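Local coordinates for protein ferritin light chain (Trichoplusia ni, PDB 1Z6O) that stores iron in a secreted 24-subunit cage built with heavy chains, where it probably helps the ferrihydrite core to nucleate, at residues A[47-50]-A[51-55]; A[128-131]-A[132-136]; A[202-205]-A[206-209]. All coordinates share one frame; numbering follows the deposited sequence.

In the fold
Contacts 1 and 2 are single-helix turns on helices 37-61 and 122-148 of the ferritin four-helix bundle, near the middle of the chain, and they touch each other. Arg51 of contact 1 forms a salt bridge with Glu135 of contact 2, Tyr55 OH probably hydrogen-bonds Thr132 OG1, and Leu47 packs on Leu136. Contact 3 lies farther out, on the C-terminal helix 197-211, its centre about 25 Å from that of contact 1. All three are largely buried in the assembly and share helical backbone bonds. Contact 1 adds an ion pair and meets a heavy chain, contact 2 a threonine hydroxyl and a second light chain, contact 3 aromatic packing, a carboxylate-amide bond and two heavy chains.

Contact 1 of 3, residues A[47-50]-A[51-55]; sequences LHLE and RSYDY
Leu49 and Tyr53 lie side by side and point the same way on helix 37-61 of the ferritin four-helix bundle, one turn apart. Leu49 CD1 reaches Tyr53 CE1 at 4.2 Å, a light apolar touch. This flank faces a Ferritin heavy chain, whose Ser36 hydroxyl is hydrogen-bonded with that of Tyr53. The Leu49 carbonyl is shared: Ser52 OG donates to Leu49 O at 2.7 Å, while the next backbone donor, Tyr53 N, makes a weak bond to the same oxygen at 3.4 Å. Ser52 can fold back in this way because chi1 of 71° sets OG between its own backbone N and carbonyl carbon, close to the preceding turn.

Round the helix, Leu47 and Arg51 cross at a slant, the methyl Leu47 CD1 standing 4.2 Å from Arg51 NE. The arginine chain is bent at chi2 (-56°), which carries its aliphatic part past the Leu47 carbonyl before the guanidinium extends. There the flat group meets Asp54 in its own plane: Arg51 NH1 bonds Asp54 OD2 at 2.9 Å, approaching nearly in line with the carboxylate C-O bond. Since NH2 is engaged by Glu135 of helix 122-148, two carboxylates fix the guanidinium's rotation and probably more than offset its single positive charge. Replacing Asp54 by an alanine would probably leave Arg51 NH1 without its carboxylate mate, the guanidinium held by Glu135 but freer to turn, and the water on Glu50 O without its second acceptor.

The other carboxylate oxygen works through solvent. A water donates to Asp54 OD1 at 2.9 Å and to Glu50 O at 2.6 Å, tying the side chain back to the carbonyl one turn earlier. That carbonyl also takes the backbone donor of the same residue, Asp54 N to Glu50 O at 3.0 Å, in the carbonyl plane.

Contact 2 of 3, residues A[128-131]-A[132-136]; sequences KALD and TQKEL
Thr132 turns its hydroxyl back onto the preceding turn of helix 122-148, where OG1 lies 3.1 Å from Lys128 O and 3.0 Å from Ala129 O. Both carbonyls also accept main-chain donors: Thr132 N reaches Lys128 O at 2.9 Å, and Gln133 N reaches Ala129 O at 3.0 Å. Tyr55 OH of helix 37-61 is a further hydrogen-bond partner of OG1. With chi1 at 58°, OG1 sits between the backbone N and the carbonyl carbon, and the methyl CG2 is left to face Lys128 NZ at 3.9 Å.

Farther round, the extended Lys134 chain crosses Leu130 obliquely, its CE 3.9 Å from Leu130 CD1, while Lys134 N bonds Leu130 O at 2.9 Å. Glu135 N bonds Asp131 O, and the Glu135 carboxylate oxygen OE1 is engaged by Arg51. Other polar ends are satisfied by a second copy of this protein: Lys134 NZ donates to the carbonyls of Asn25 and Val27 of that subunit, and the Asp131 carboxylate accepts the backbone N-H groups of its Cys4 and Tyr5. Serine and threonine hydroxyls turned back to carbonyls three or four residues earlier are familiar in alpha-helices, here in a helix of the ferritin bundle.

Contact 3 of 3, residues A[202-205]-A[206-209]; sequences YVFD and EYLQ
Regular alpha-helical bonds join 202-205 to 206-209: Glu206 N donates to Tyr202 O at 3.0 Å, Leu208 N to Phe204 O at 2.9 Å, and Gln209 N to Asp205 O at 3.1 Å. Residues one turn apart are thereby brought onto the same side of the helix, and their side chains pair accordingly.

The polar pair is Asp205 and Gln209. Asp205 holds its CG anti to the backbone N (chi1 -179°), which swings the carboxylate forward along the helix. Gln209 NE2 then donates to Asp205 OD1 at 2.8 Å, coming from the syn side, though 30° out of the carboxylate plane; Asp205 OD1 in turn lies close to the amide plane of Gln209. The carboxylate and amide planes are turned 63° apart. The same NE2 makes a weak hydrogen bond to Glu206 OE2. A water lies between the Asp205 and Glu206 carboxylates and can donate to both, although it has more acceptors near it than protons to give; it probably eases the repulsion between these two acids.

The Glu206 chain is bent at chi2, and its CG rests over one face of the Tyr202 ring, offset toward the rim, with the closest carbon pair, Glu206 CG to Tyr202 CE1, at 4.1 Å. On another flank the Phe204 ring slants across Leu208, Phe204 CE2 meeting Leu208 CD1 at 3.8 Å, while Phe204 CE1 touches Tyr207 CD2 at 4.2 Å.

Phe204 packs edge-to-face with His181 of helix 157-190, and the Asp205 carboxylate accepts backbone N-H groups of Gly71 and Phe72 on helix 70-96. Two heavy chains complete the surroundings: Lys185 of one forms a salt bridge with Glu206 OE1, and Lys184 of the other makes a cation-pi contact with Tyr207, placing helix 197-211 between the bundle helices and the neighbouring subunits.

Contact 1 of 3, residues A[47-50]-A[51-55]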
ATOM      1  N   LEU A  47     -34.400  -8.849 -42.054  1.00 16.85           N
ATOM      2  CA  LEU A  47     -33.238  -8.815 -42.949  1.00 17.45           C
ATOM      3  C   LEU A  47     -31.956  -9.071 -42.144  1.00 17.83           C
ATOM      4  O   LEU A  47     -31.079  -9.819 -42.584  1.00 16.98           O
ATOM      5  CB  LEU A  47     -33.149  -7.455 -43.664  1.00 18.67           C
ATOM      6  CG  LEU A  47     -31.967  -7.242 -44.627  1.00 20.81           C
ATOM      7  CD1 LEU A  47     -31.971  -8.305 -45.733  1.00 19.94           C
ATOM      8  CD2 LEU A  47     -32.073  -5.837 -45.238  1.00 20.09           C
ATOM      9  N   HIS A  48     -31.838  -8.460 -40.965  1.00 15.03           N
ATOM     10  CA  HIS A  48     -30.643  -8.688 -40.148  1.00 16.62           C
ATOM     11  C   HIS A  48     -30.574 -10.145 -39.707  1.00 18.25           C
ATOM     12  O   HIS A  48     -29.501 -10.731 -39.652  1.00 16.42           O
ATOM     13  CB  HIS A  48     -30.626  -7.796 -38.896  1.00 14.40           C
ATOM     14  CG  HIS A  48     -30.145  -6.399 -39.155  1.00 17.11           C
ATOM     15  ND1 HIS A  48     -30.971  -5.399 -39.622  1.00 15.33           N
ATOM     16  CD2 HIS A  48     -28.913  -5.844 -39.026  1.00 16.55           C
ATOM     17  CE1 HIS A  48     -30.269  -4.286 -39.770  1.00 18.18           C
ATOM     18  NE2 HIS A  48     -29.018  -4.531 -39.416  1.00 17.60           N
ATOM     19  N   LEU A  49     -31.722 -10.726 -39.382  1.00 15.65           N
ATOM     20  CA  LEU A  49     -31.751 -12.119 -38.934  1.00 16.05           C
ATOM     21  C   LEU A  49     -31.241 -13.044 -40.040  1.00 17.83           C
ATOM     22  O   LEU A  49     -30.396 -13.913 -39.808  1.00 17.86           O
ATOM     23  CB  LEU A  49     -33.188 -12.498 -38.541  1.00 15.62           C
ATOM     24  CG  LEU A  49     -33.445 -13.954 -38.131  1.00 21.21           C
ATOM     25  CD1 LEU A  49     -32.528 -14.348 -36.956  1.00 18.03           C
ATOM     26  CD2 LEU A  49     -34.923 -14.097 -37.739  1.00 21.49           C
ATOM     27  N   GLU A  50     -31.759 -12.854 -41.248  1.00 16.74           N
ATOM     28  CA  GLU A  50     -31.344 -13.667 -42.386  1.00 18.28           C
ATOM     29  C   GLU A  50     -29.863 -13.466 -42.673  1.00 21.18           C
ATOM     30  O   GLU A  50     -29.129 -14.432 -42.890  1.00 17.10           O
ATOM     31  CB  GLU A  50     -32.166 -13.298 -43.635  1.00 20.51           C
ATOM     32  CG  GLU A  50     -33.658 -13.577 -43.436  1.00 28.23           C
ATOM     33  CD  GLU A  50     -34.551 -12.979 -44.524  1.00 41.25           C
ATOM     34  OE1 GLU A  50     -34.139 -11.989 -45.177  1.00 33.57           O
ATOM     35  OE2 GLU A  50     -35.681 -13.491 -44.700  1.00 37.48           O
ATOM     36  N   ARG A  51     -29.412 -12.217 -42.685  1.00 16.63           N
ATOM     37  CA  ARG A  51     -28.000 -11.978 -42.957  1.00 17.85           C
ATOM     38  C   ARG A  51     -27.100 -12.529 -41.854  1.00 17.93           C
ATOM     39  O   ARG A  51     -25.986 -12.967 -42.153  1.00 17.40           O
ATOM     40  CB  ARG A  51     -27.708 -10.482 -43.150  1.00 18.36           C
ATOM     41  CG  ARG A  51     -28.286  -9.898 -44.430  1.00 20.80           C
ATOM     42  CD  ARG A  51     -27.806 -10.647 -45.677  1.00 22.65           C
ATOM     43  NE  ARG A  51     -28.341 -10.021 -46.886  1.00 21.41           N
ATOM     44  CZ  ARG A  51     -28.617 -10.669 -48.012  1.00 30.25           C
ATOM     45  NH1 ARG A  51     -28.410 -11.978 -48.098  1.00 25.87           N
ATOM     46  NH2 ARG A  51     -29.116 -10.006 -49.050  1.00 24.39           N
ATOM     47  N   SER A  52     -27.554 -12.519 -40.594  1.00 15.85           N
ATOM     48  CA  SER A  52     -26.690 -13.049 -39.538  1.00 16.25           C
ATOM     49  C   SER A  52     -26.350 -14.503 -39.839  1.00 19.18           C
ATOM     50  O   SER A  52     -25.202 -14.921 -39.679  1.00 16.69           O
ATOM     51  CB  SER A  52     -27.323 -12.933 -38.132  1.00 16.56           C
ATOM     52  OG  SER A  52     -28.410 -13.823 -37.942  1.00 27.04           O
ATOM     53  N   TYR A  53     -27.336 -15.277 -40.283  1.00 16.20           N
ATOM     54  CA  TYR A  53     -27.074 -16.677 -40.604  1.00 18.27           C
ATOM     55  C   TYR A  53     -26.298 -16.843 -41.922  1.00 17.76           C
ATOM     56  O   TYR A  53     -25.508 -17.775 -42.047  1.00 19.59           O
ATOM     57  CB  TYR A  53     -28.388 -17.489 -40.573  1.00 16.54           C
ATOM     58  CG  TYR A  53     -28.722 -17.916 -39.151  1.00 18.19           C
ATOM     59  CD1 TYR A  53     -29.800 -17.359 -38.446  1.00 17.13           C
ATOM     60  CD2 TYR A  53     -27.924 -18.855 -38.496  1.00 17.38           C
ATOM     61  CE1 TYR A  53     -30.069 -17.738 -37.118  1.00 18.55           C
ATOM     62  CE2 TYR A  53     -28.180 -19.234 -37.180  1.00 18.74           C
ATOM     63  CZ  TYR A  53     -29.248 -18.679 -36.499  1.00 20.63           C
ATOM     64  OH  TYR A  53     -29.489 -19.097 -35.212  1.00 20.07           O
ATOM     65  N   ASP A  54     -26.485 -15.946 -42.893  1.00 17.83           N
ATOM     66  CA  ASP A  54     -25.689 -16.025 -44.133  1.00 18.57           C
ATOM     67  C   ASP A  54     -24.206 -15.816 -43.765  1.00 18.80           C
ATOM     68  O   ASP A  54     -23.321 -16.538 -44.226  1.00 17.47           O
ATOM     69  CB  ASP A  54     -26.059 -14.914 -45.138  1.00 19.02           C
ATOM     70  CG  ASP A  54     -27.416 -15.122 -45.789  1.00 29.72           C
ATOM     71  OD1 ASP A  54     -27.855 -16.283 -45.894  1.00 25.08           O
ATOM     72  OD2 ASP A  54     -28.035 -14.119 -46.214  1.00 24.29           O
ATOM     73  N   TYR A  55     -23.934 -14.799 -42.953  1.00 15.57           N
ATOM     74  CA  TYR A  55     -22.557 -14.507 -42.544  1.00 16.49           C
ATOM     75  C   TYR A  55     -21.978 -15.664 -41.726  1.00 18.95           C
ATOM     76  O   TYR A  55     -20.786 -15.968 -41.812  1.00 17.13           O
ATOM     77  CB  TYR A  55     -22.515 -13.218 -41.711  1.00 14.35           C
ATOM     78  CG  TYR A  55     -22.883 -11.968 -42.499  1.00 15.90           C
ATOM     79  CD1 TYR A  55     -23.534 -10.909 -41.880  1.00 16.79           C
ATOM     80  CD2 TYR A  55     -22.547 -11.840 -43.853  1.00 17.51           C
ATOM     81  CE1 TYR A  55     -23.848  -9.737 -42.581  1.00 16.47           C
ATOM     82  CE2 TYR A  55     -22.855 -10.666 -44.569  1.00 21.52           C
ATOM     83  CZ  TYR A  55     -23.504  -9.622 -43.916  1.00 20.21           C
ATOM     84  OH  TYR A  55     -23.803  -8.449 -44.582  1.00 23.00           O
TER
HETATM   85  O   HOH W   1     -29.964 -16.708 -43.897  1.00 33.19           O

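Contact 2 of 3, residues A[128-131]-A[132-136]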
ATOM      1  N   LYS A 128     -19.455  -9.848 -51.955  1.00 18.66           N
ATOM      2  CA  LYS A 128     -20.811 -10.127 -51.495  1.00 20.64           C
ATOM      3  C   LYS A 128     -21.041  -9.466 -50.138  1.00 19.42           C
ATOM      4  O   LYS A 128     -22.124  -8.955 -49.876  1.00 20.77           O
ATOM      5  CB  LYS A 128     -21.042 -11.641 -51.370  1.00 23.90           C
ATOM      6  CG  LYS A 128     -22.519 -12.037 -51.211  1.00 36.58           C
ATOM      7  CD  LYS A 128     -23.288 -11.726 -52.503  1.00 56.41           C
ATOM      8  CE  LYS A 128     -24.608 -12.489 -52.629  1.00 60.71           C
ATOM      9  NZ  LYS A 128     -25.673 -12.034 -51.686  1.00 68.43           N
ATOM     10  N   ALA A 129     -20.037  -9.489 -49.264  1.00 17.27           N
ATOM     11  CA  ALA A 129     -20.193  -8.848 -47.959  1.00 19.01           C
ATOM     12  C   ALA A 129     -20.420  -7.345 -48.178  1.00 18.80           C
ATOM     13  O   ALA A 129     -21.277  -6.729 -47.538  1.00 17.53           O
ATOM     14  CB  ALA A 129     -18.940  -9.071 -47.094  1.00 17.36           C
ATOM     15  N   LEU A 130     -19.649  -6.756 -49.089  1.00 17.64           N
ATOM     16  CA  LEU A 130     -19.787  -5.331 -49.381  1.00 17.87           C
ATOM     17  C   LEU A 130     -21.206  -5.042 -49.890  1.00 19.37           C
ATOM     18  O   LEU A 130     -21.865  -4.118 -49.402  1.00 17.45           O
ATOM     19  CB  LEU A 130     -18.750  -4.894 -50.428  1.00 15.97           C
ATOM     20  CG  LEU A 130     -18.817  -3.440 -50.922  1.00 19.76           C
ATOM     21  CD1 LEU A 130     -18.593  -2.469 -49.748  1.00 16.29           C
ATOM     22  CD2 LEU A 130     -17.735  -3.227 -52.003  1.00 18.72           C
ATOM     23  N   ASP A 131     -21.681  -5.824 -50.859  1.00 17.90           N
ATOM     24  CA  ASP A 131     -23.034  -5.627 -51.395  1.00 18.94           C
ATOM     25  C   ASP A 131     -24.123  -5.770 -50.330  1.00 20.25           C
ATOM     26  O   ASP A 131     -25.067  -4.980 -50.292  1.00 17.16           O
ATOM     27  CB  ASP A 131     -23.359  -6.636 -52.508  1.00 20.70           C
ATOM     28  CG  ASP A 131     -22.538  -6.414 -53.773  1.00 32.73           C
ATOM     29  OD1 ASP A 131     -22.152  -5.260 -54.061  1.00 29.99           O
ATOM     30  OD2 ASP A 131     -22.299  -7.406 -54.496  1.00 32.70           O
ATOM     31  N   THR A 132     -24.018  -6.785 -49.478  1.00 16.18           N
ATOM     32  CA  THR A 132     -25.048  -6.970 -48.458  1.00 17.89           C
ATOM     33  C   THR A 132     -25.015  -5.862 -47.407  1.00 18.10           C
ATOM     34  O   THR A 132     -26.060  -5.497 -46.871  1.00 17.39           O
ATOM     35  CB  THR A 132     -24.949  -8.364 -47.766  1.00 22.34           C
ATOM     36  OG1 THR A 132     -23.662  -8.518 -47.168  1.00 21.35           O
ATOM     37  CG2 THR A 132     -25.168  -9.476 -48.782  1.00 22.73           C
ATOM     38  N   GLN A 133     -23.835  -5.319 -47.103  1.00 16.03           N
ATOM     39  CA  GLN A 133     -23.774  -4.220 -46.135  1.00 17.95           C
ATOM     40  C   GLN A 133     -24.354  -2.952 -46.781  1.00 16.99           C
ATOM     41  O   GLN A 133     -25.049  -2.186 -46.120  1.00 17.36           O
ATOM     42  CB  GLN A 133     -22.333  -3.992 -45.643  1.00 17.49           C
ATOM     43  CG  GLN A 133     -21.838  -5.122 -44.704  1.00 17.61           C
ATOM     44  CD  GLN A 133     -22.555  -5.116 -43.357  1.00 25.25           C
ATOM     45  OE1 GLN A 133     -23.078  -6.139 -42.892  1.00 26.73           O
ATOM     46  NE2 GLN A 133     -22.576  -3.967 -42.727  1.00 17.88           N
ATOM     47  N   LYS A 134     -24.091  -2.733 -48.070  1.00 16.07           N
ATOM     48  CA  LYS A 134     -24.675  -1.569 -48.745  1.00 17.26           C
ATOM     49  C   LYS A 134     -26.201  -1.705 -48.761  1.00 20.24           C
ATOM     50  O   LYS A 134     -26.922  -0.712 -48.642  1.00 17.81           O
ATOM     51  CB  LYS A 134     -24.173  -1.442 -50.187  1.00 16.86           C
ATOM     52  CG  LYS A 134     -22.725  -0.949 -50.299  1.00 18.47           C
ATOM     53  CD  LYS A 134     -22.358  -0.666 -51.770  1.00 17.60           C
ATOM     54  CE  LYS A 134     -20.899  -0.209 -51.879  1.00 19.88           C
ATOM     55  NZ  LYS A 134     -20.550   0.252 -53.263  1.00 19.86           N
ATOM     56  N   GLU A 135     -26.694  -2.931 -48.920  1.00 15.86           N
ATOM     57  CA  GLU A 135     -28.143  -3.146 -48.921  1.00 18.90           C
ATOM     58  C   GLU A 135     -28.710  -2.821 -47.532  1.00 17.69           C
ATOM     59  O   GLU A 135     -29.757  -2.183 -47.423  1.00 16.18           O
ATOM     60  CB  GLU A 135     -28.491  -4.594 -49.315  1.00 19.12           C
ATOM     61  CG  GLU A 135     -29.997  -4.894 -49.196  1.00 25.61           C
ATOM     62  CD  GLU A 135     -30.369  -6.330 -49.577  1.00 36.17           C
ATOM     63  OE1 GLU A 135     -29.724  -7.286 -49.089  1.00 28.65           O
ATOM     64  OE2 GLU A 135     -31.325  -6.499 -50.360  1.00 44.09           O
ATOM     65  N   LEU A 136     -28.034  -3.254 -46.467  1.00 16.32           N
ATOM     66  CA  LEU A 136     -28.512  -2.930 -45.116  1.00 17.48           C
ATOM     67  C   LEU A 136     -28.508  -1.412 -44.914  1.00 18.21           C
ATOM     68  O   LEU A 136     -29.422  -0.847 -44.300  1.00 16.49           O
ATOM     69  CB  LEU A 136     -27.614  -3.569 -44.048  1.00 17.35           C
ATOM     70  CG  LEU A 136     -27.744  -5.084 -43.854  1.00 21.19           C
ATOM     71  CD1 LEU A 136     -26.589  -5.603 -42.992  1.00 24.03           C
ATOM     72  CD2 LEU A 136     -29.083  -5.389 -43.186  1.00 20.20           C
TER

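Contact 3 of 3, residues A[202-205]-A[206-209]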
ATOM      1  N   TYR A 202      -2.370 -15.025 -48.181  1.00 16.74           N
ATOM      2  CA  TYR A 202      -1.928 -15.492 -46.869  1.00 17.09           C
ATOM      3  C   TYR A 202      -1.616 -14.279 -45.975  1.00 17.68           C
ATOM      4  O   TYR A 202      -2.071 -14.186 -44.829  1.00 18.24           O
ATOM      5  CB  TYR A 202      -0.680 -16.367 -47.038  1.00 17.66           C
ATOM      6  CG  TYR A 202       0.020 -16.716 -45.743  1.00 21.06           C
ATOM      7  CD1 TYR A 202      -0.629 -17.443 -44.743  1.00 20.79           C
ATOM      8  CD2 TYR A 202       1.344 -16.343 -45.530  1.00 27.57           C
ATOM      9  CE1 TYR A 202       0.033 -17.796 -43.556  1.00 23.55           C
ATOM     10  CE2 TYR A 202       2.013 -16.694 -44.355  1.00 33.97           C
ATOM     11  CZ  TYR A 202       1.353 -17.418 -43.376  1.00 31.29           C
ATOM     12  OH  TYR A 202       2.024 -17.776 -42.233  1.00 30.96           O
ATOM     13  N   VAL A 203      -0.837 -13.342 -46.502  1.00 16.22           N
ATOM     14  CA  VAL A 203      -0.482 -12.144 -45.742  1.00 17.46           C
ATOM     15  C   VAL A 203      -1.732 -11.320 -45.398  1.00 18.55           C
ATOM     16  O   VAL A 203      -1.873 -10.801 -44.284  1.00 17.44           O
ATOM     17  CB  VAL A 203       0.521 -11.276 -46.551  1.00 19.53           C
ATOM     18  CG1 VAL A 203       0.670  -9.882 -45.922  1.00 20.23           C
ATOM     19  CG2 VAL A 203       1.895 -11.990 -46.580  1.00 18.93           C
ATOM     20  N   PHE A 204      -2.644 -11.210 -46.353  1.00 17.39           N
ATOM     21  CA  PHE A 204      -3.870 -10.448 -46.123  1.00 18.83           C
ATOM     22  C   PHE A 204      -4.716 -11.115 -45.034  1.00 19.78           C
ATOM     23  O   PHE A 204      -5.272 -10.433 -44.169  1.00 18.24           O
ATOM     24  CB  PHE A 204      -4.680 -10.335 -47.415  1.00 16.53           C
ATOM     25  CG  PHE A 204      -5.832  -9.375 -47.309  1.00 19.47           C
ATOM     26  CD1 PHE A 204      -5.612  -7.999 -47.354  1.00 20.23           C
ATOM     27  CD2 PHE A 204      -7.129  -9.844 -47.107  1.00 20.02           C
ATOM     28  CE1 PHE A 204      -6.671  -7.093 -47.194  1.00 22.77           C
ATOM     29  CE2 PHE A 204      -8.197  -8.950 -46.943  1.00 23.39           C
ATOM     30  CZ  PHE A 204      -7.965  -7.576 -46.987  1.00 20.33           C
ATOM     31  N   ASP A 205      -4.821 -12.444 -45.067  1.00 18.41           N
ATOM     32  CA  ASP A 205      -5.589 -13.136 -44.028  1.00 18.90           C
ATOM     33  C   ASP A 205      -4.970 -12.908 -42.646  1.00 20.53           C
ATOM     34  O   ASP A 205      -5.689 -12.740 -41.659  1.00 18.53           O
ATOM     35  CB  ASP A 205      -5.673 -14.641 -44.297  1.00 20.01           C
ATOM     36  CG  ASP A 205      -6.496 -15.371 -43.232  1.00 27.59           C
ATOM     37  OD1 ASP A 205      -5.914 -15.925 -42.273  1.00 27.99           O
ATOM     38  OD2 ASP A 205      -7.740 -15.359 -43.343  1.00 26.97           O
ATOM     39  N   GLU A 206      -3.638 -12.900 -42.568  1.00 18.38           N
ATOM     40  CA  GLU A 206      -2.965 -12.664 -41.287  1.00 19.63           C
ATOM     41  C   GLU A 206      -3.272 -11.242 -40.813  1.00 19.33           C
ATOM     42  O   GLU A 206      -3.465 -10.991 -39.620  1.00 21.93           O
ATOM     43  CB  GLU A 206      -1.449 -12.856 -41.440  1.00 20.04           C
ATOM     44  CG  GLU A 206      -1.036 -14.315 -41.691  1.00 24.23           C
ATOM     45  CD  GLU A 206      -1.275 -15.206 -40.472  1.00 35.23           C
ATOM     46  OE1 GLU A 206      -0.846 -14.819 -39.365  1.00 34.77           O
ATOM     47  OE2 GLU A 206      -1.883 -16.292 -40.617  1.00 32.72           O
ATOM     48  N   TYR A 207      -3.317 -10.311 -41.758  1.00 17.76           N
ATOM     49  CA  TYR A 207      -3.639  -8.917 -41.455  1.00 18.87           C
ATOM     50  C   TYR A 207      -5.072  -8.827 -40.890  1.00 22.69           C
ATOM     51  O   TYR A 207      -5.322  -8.103 -39.921  1.00 22.73           O
ATOM     52  CB  TYR A 207      -3.531  -8.078 -42.729  1.00 19.67           C
ATOM     53  CG  TYR A 207      -4.113  -6.688 -42.608  1.00 24.25           C
ATOM     54  CD1 TYR A 207      -3.477  -5.710 -41.844  1.00 27.06           C
ATOM     55  CD2 TYR A 207      -5.290  -6.344 -43.281  1.00 27.57           C
ATOM     56  CE1 TYR A 207      -3.991  -4.419 -41.751  1.00 29.33           C
ATOM     57  CE2 TYR A 207      -5.816  -5.047 -43.196  1.00 32.11           C
ATOM     58  CZ  TYR A 207      -5.155  -4.094 -42.430  1.00 34.06           C
ATOM     59  OH  TYR A 207      -5.644  -2.812 -42.348  1.00 43.75           O
ATOM     60  N   LEU A 208      -6.016  -9.553 -41.491  1.00 19.50           N
ATOM     61  CA  LEU A 208      -7.388  -9.532 -40.979  1.00 20.58           C
ATOM     62  C   LEU A 208      -7.445 -10.083 -39.555  1.00 24.19           C
ATOM     63  O   LEU A 208      -8.204  -9.585 -38.719  1.00 23.02           O
ATOM     64  CB  LEU A 208      -8.333 -10.344 -41.872  1.00 17.85           C
ATOM     65  CG  LEU A 208      -8.664  -9.763 -43.254  1.00 19.49           C
ATOM     66  CD1 LEU A 208      -9.693 -10.669 -43.944  1.00 18.56           C
ATOM     67  CD2 LEU A 208      -9.230  -8.339 -43.116  1.00 20.61           C
ATOM     68  N   GLN A 209      -6.650 -11.108 -39.265  1.00 20.63           N
ATOM     69  CA  GLN A 209      -6.655 -11.669 -37.917  1.00 25.38           C
ATOM     70  C   GLN A 209      -6.262 -10.627 -36.877  1.00 30.00           C
ATOM     71  O   GLN A 209      -6.738 -10.658 -35.746  1.00 29.77           O
ATOM     72  CB  GLN A 209      -5.696 -12.855 -37.820  1.00 24.20           C
ATOM     73  CG  GLN A 209      -6.171 -14.075 -38.581  1.00 23.60           C
ATOM     74  CD  GLN A 209      -5.180 -15.217 -38.505  1.00 35.36           C
ATOM     75  OE1 GLN A 209      -4.724 -15.574 -37.423  1.00 34.14           O
ATOM     76  NE2 GLN A 209      -4.849 -15.804 -39.654  1.00 29.35           N
TER
HETATM   77  O   HOH W   2      -3.555 -17.156 -42.602  1.00 41.44           O